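Local coordinates for protein cruciform cutting endonuclease 1, mitochondrial (Schizosaccharomyces pombe, PDB 1KCF) that resolves four-way Holliday junctions in mitochondrial DNA by endonucleolytic cleavage at the point of strand exchange, acting as a homodimer, at residues Phe206-Glu209 with Glu210-Tyr213. Sequence-based numbering, arbitrary orientation.
Sequences FENE and EALY
Phe206 meets Leu212 and Ala211 in a local apolar contact at the start of a helix. Leu212 CG sits over one face of the phenylalanine ring, shifted toward the rim. It lies 3.9 Å from the ring centroid and 19° off the ring normal, a CH-pi contact. The two side chains cross at about a right angle. Ala211 approaches differently: its CB lies at the ring edge, 3.8 Å from Phe206 CD2. The backbone is close too, with Leu212 N 3.6 Å from Phe206 CD2. The first torsion of Phe206 sets CG opposite its own carbonyl carbon (chi1 -61°), and from there the ring reaches the first turn of the helix. With an alanine at Phe206 the ring is gone, which would probably leave Leu212 CG without its aromatic face and open a gap beside Ala211 CB.

The segment 206-209 carries the chain from edge strand 204-206 into helix 209-217, within the RNase H-like fold of the RuvC resolvase family. The strand pairs with strand 65-73: Phe206 packs on Ile67, and Glu207 shares backbone hydrogen bonds with the same residue. The site is on the surface, away from the magnesium-binding aspartates. Asn208 holds the N-cap position, and its side chain crosses that of Glu210 at about a right angle.

The backbone bond between the segments runs from Tyr213 N to Glu209 O, at 2.6 Å. This i to i+4 bond belongs to the first turn.

Glu209 and Glu210 run side by side and point the same way. Glu209 is bent at chi2, which turns its carboxylate toward its neighbour. Glu209 OE1 comes within 2.7 Å of Glu210 OE2, and the carboxylate planes stand 82° apart. So close a pair of oxygens suggests that one acid probably carries a proton.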
ATOM      1  N   PHE A 206      14.655 -30.462  -5.132  1.00 48.61           N
ATOM      2  CA  PHE A 206      13.323 -30.373  -4.562  1.00 49.81           C
ATOM      3  C   PHE A 206      13.137 -31.284  -3.357  1.00 50.11           C
ATOM      4  O   PHE A 206      13.520 -32.450  -3.382  1.00 48.24           O
ATOM      5  CB  PHE A 206      12.272 -30.705  -5.620  1.00 49.15           C
ATOM      6  CG  PHE A 206      12.291 -29.779  -6.797  1.00 50.62           C
ATOM      7  CD1 PHE A 206      13.293 -29.875  -7.757  1.00 51.94           C
ATOM      8  CD2 PHE A 206      11.312 -28.806  -6.945  1.00 49.67           C
ATOM      9  CE1 PHE A 206      13.319 -29.015  -8.850  1.00 52.02           C
ATOM     10  CE2 PHE A 206      11.328 -27.939  -8.033  1.00 51.77           C
ATOM     11  CZ  PHE A 206      12.334 -28.044  -8.988  1.00 52.98           C
ATOM     12  N   GLU A 207      12.546 -30.736  -2.301  1.00 53.68           N
ATOM     13  CA  GLU A 207      12.291 -31.490  -1.082  1.00 57.74           C
ATOM     14  C   GLU A 207      11.183 -32.507  -1.330  1.00 58.95           C
ATOM     15  O   GLU A 207      11.274 -33.653  -0.894  1.00 60.47           O
ATOM     16  CB  GLU A 207      11.879 -30.544   0.048  1.00 60.44           C
ATOM     17  CG  GLU A 207      11.380 -31.249   1.304  1.00 63.79           C
ATOM     18  CD  GLU A 207      10.889 -30.278   2.362  1.00 66.59           C
ATOM     19  OE1 GLU A 207      10.128 -29.349   2.014  1.00 66.06           O
ATOM     20  OE2 GLU A 207      11.252 -30.451   3.545  1.00 71.14           O
ATOM     21  N   ASN A 208      10.140 -32.080  -2.035  1.00 59.00           N
ATOM     22  CA  ASN A 208       9.016 -32.957  -2.340  1.00 60.78           C
ATOM     23  C   ASN A 208       8.754 -33.036  -3.835  1.00 59.77           C
ATOM     24  O   ASN A 208       9.134 -32.142  -4.593  1.00 60.48           O
ATOM     25  CB  ASN A 208       7.752 -32.477  -1.628  1.00 64.60           C
ATOM     26  CG  ASN A 208       7.520 -30.991  -1.798  1.00 68.07           C
ATOM     27  OD1 ASN A 208       8.239 -30.175  -1.220  1.00 71.24           O
ATOM     28  ND2 ASN A 208       6.521 -30.629  -2.597  1.00 68.30           N
ATOM     29  N   GLU A 209       8.092 -34.110  -4.247  1.00 57.61           N
ATOM     30  CA  GLU A 209       7.784 -34.329  -5.650  1.00 57.88           C
ATOM     31  C   GLU A 209       6.715 -33.391  -6.205  1.00 56.90           C
ATOM     32  O   GLU A 209       6.716 -33.091  -7.395  1.00 56.71           O
ATOM     33  CB  GLU A 209       7.373 -35.792  -5.859  1.00 58.45           C
ATOM     34  CG  GLU A 209       6.372 -36.308  -4.843  1.00 60.67           C
ATOM     35  CD  GLU A 209       4.951 -35.865  -5.136  1.00 62.53           C
ATOM     36  OE1 GLU A 209       4.108 -35.947  -4.217  1.00 64.57           O
ATOM     37  OE2 GLU A 209       4.674 -35.450  -6.283  1.00 59.47           O
ATOM     38  N   GLU A 210       5.814 -32.925  -5.346  1.00 57.49           N
ATOM     39  CA  GLU A 210       4.739 -32.027  -5.771  1.00 58.38           C
ATOM     40  C   GLU A 210       5.251 -30.835  -6.578  1.00 56.46           C
ATOM     41  O   GLU A 210       4.843 -30.628  -7.724  1.00 55.39           O
ATOM     42  CB  GLU A 210       3.961 -31.522  -4.552  1.00 62.56           C
ATOM     43  CG  GLU A 210       3.177 -32.606  -3.823  1.00 68.91           C
ATOM     44  CD  GLU A 210       2.046 -33.169  -4.666  1.00 72.12           C
ATOM     45  OE1 GLU A 210       1.083 -32.423  -4.949  1.00 73.64           O
ATOM     46  OE2 GLU A 210       2.120 -34.357  -5.048  1.00 73.10           O
ATOM     47  N   ALA A 211       6.139 -30.052  -5.976  1.00 53.92           N
ATOM     48  CA  ALA A 211       6.704 -28.885  -6.641  1.00 52.53           C
ATOM     49  C   ALA A 211       7.359 -29.290  -7.954  1.00 51.93           C
ATOM     50  O   ALA A 211       7.083 -28.704  -9.001  1.00 50.56           O
ATOM     51  CB  ALA A 211       7.725 -28.207  -5.732  1.00 51.72           C
ATOM     52  N   LEU A 212       8.225 -30.298  -7.894  1.00 51.08           N
ATOM     53  CA  LEU A 212       8.911 -30.779  -9.087  1.00 50.95           C
ATOM     54  C   LEU A 212       7.872 -31.171 -10.134  1.00 51.62           C
ATOM     55  O   LEU A 212       8.067 -30.953 -11.330  1.00 51.33           O
ATOM     56  CB  LEU A 212       9.777 -31.997  -8.753  1.00 49.98           C
ATOM     57  CG  LEU A 212      11.060 -32.234  -9.560  1.00 51.26           C
ATOM     58  CD1 LEU A 212      11.466 -33.690  -9.419  1.00 47.25           C
ATOM     59  CD2 LEU A 212      10.856 -31.892 -11.029  1.00 50.10           C
ATOM     60  N   TYR A 213       6.763 -31.742  -9.674  1.00 53.60           N
ATOM     61  CA  TYR A 213       5.696 -32.174 -10.570  1.00 56.11           C
ATOM     62  C   TYR A 213       5.042 -31.007 -11.305  1.00 55.66           C
ATOM     63  O   TYR A 213       4.810 -31.082 -12.513  1.00 55.86           O
ATOM     64  CB  TYR A 213       4.619 -32.944  -9.796  1.00 59.13           C
ATOM     65  CG  TYR A 213       3.611 -33.629 -10.697  1.00 63.14           C
ATOM     66  CD1 TYR A 213       3.960 -34.765 -11.425  1.00 63.65           C
ATOM     67  CD2 TYR A 213       2.317 -33.121 -10.847  1.00 63.74           C
ATOM     68  CE1 TYR A 213       3.051 -35.380 -12.284  1.00 66.79           C
ATOM     69  CE2 TYR A 213       1.400 -33.729 -11.704  1.00 66.38           C
ATOM     70  CZ  TYR A 213       1.775 -34.857 -12.420  1.00 68.09           C
ATOM     71  OH  TYR A 213       0.884 -35.454 -13.286  1.00 70.49           O
TER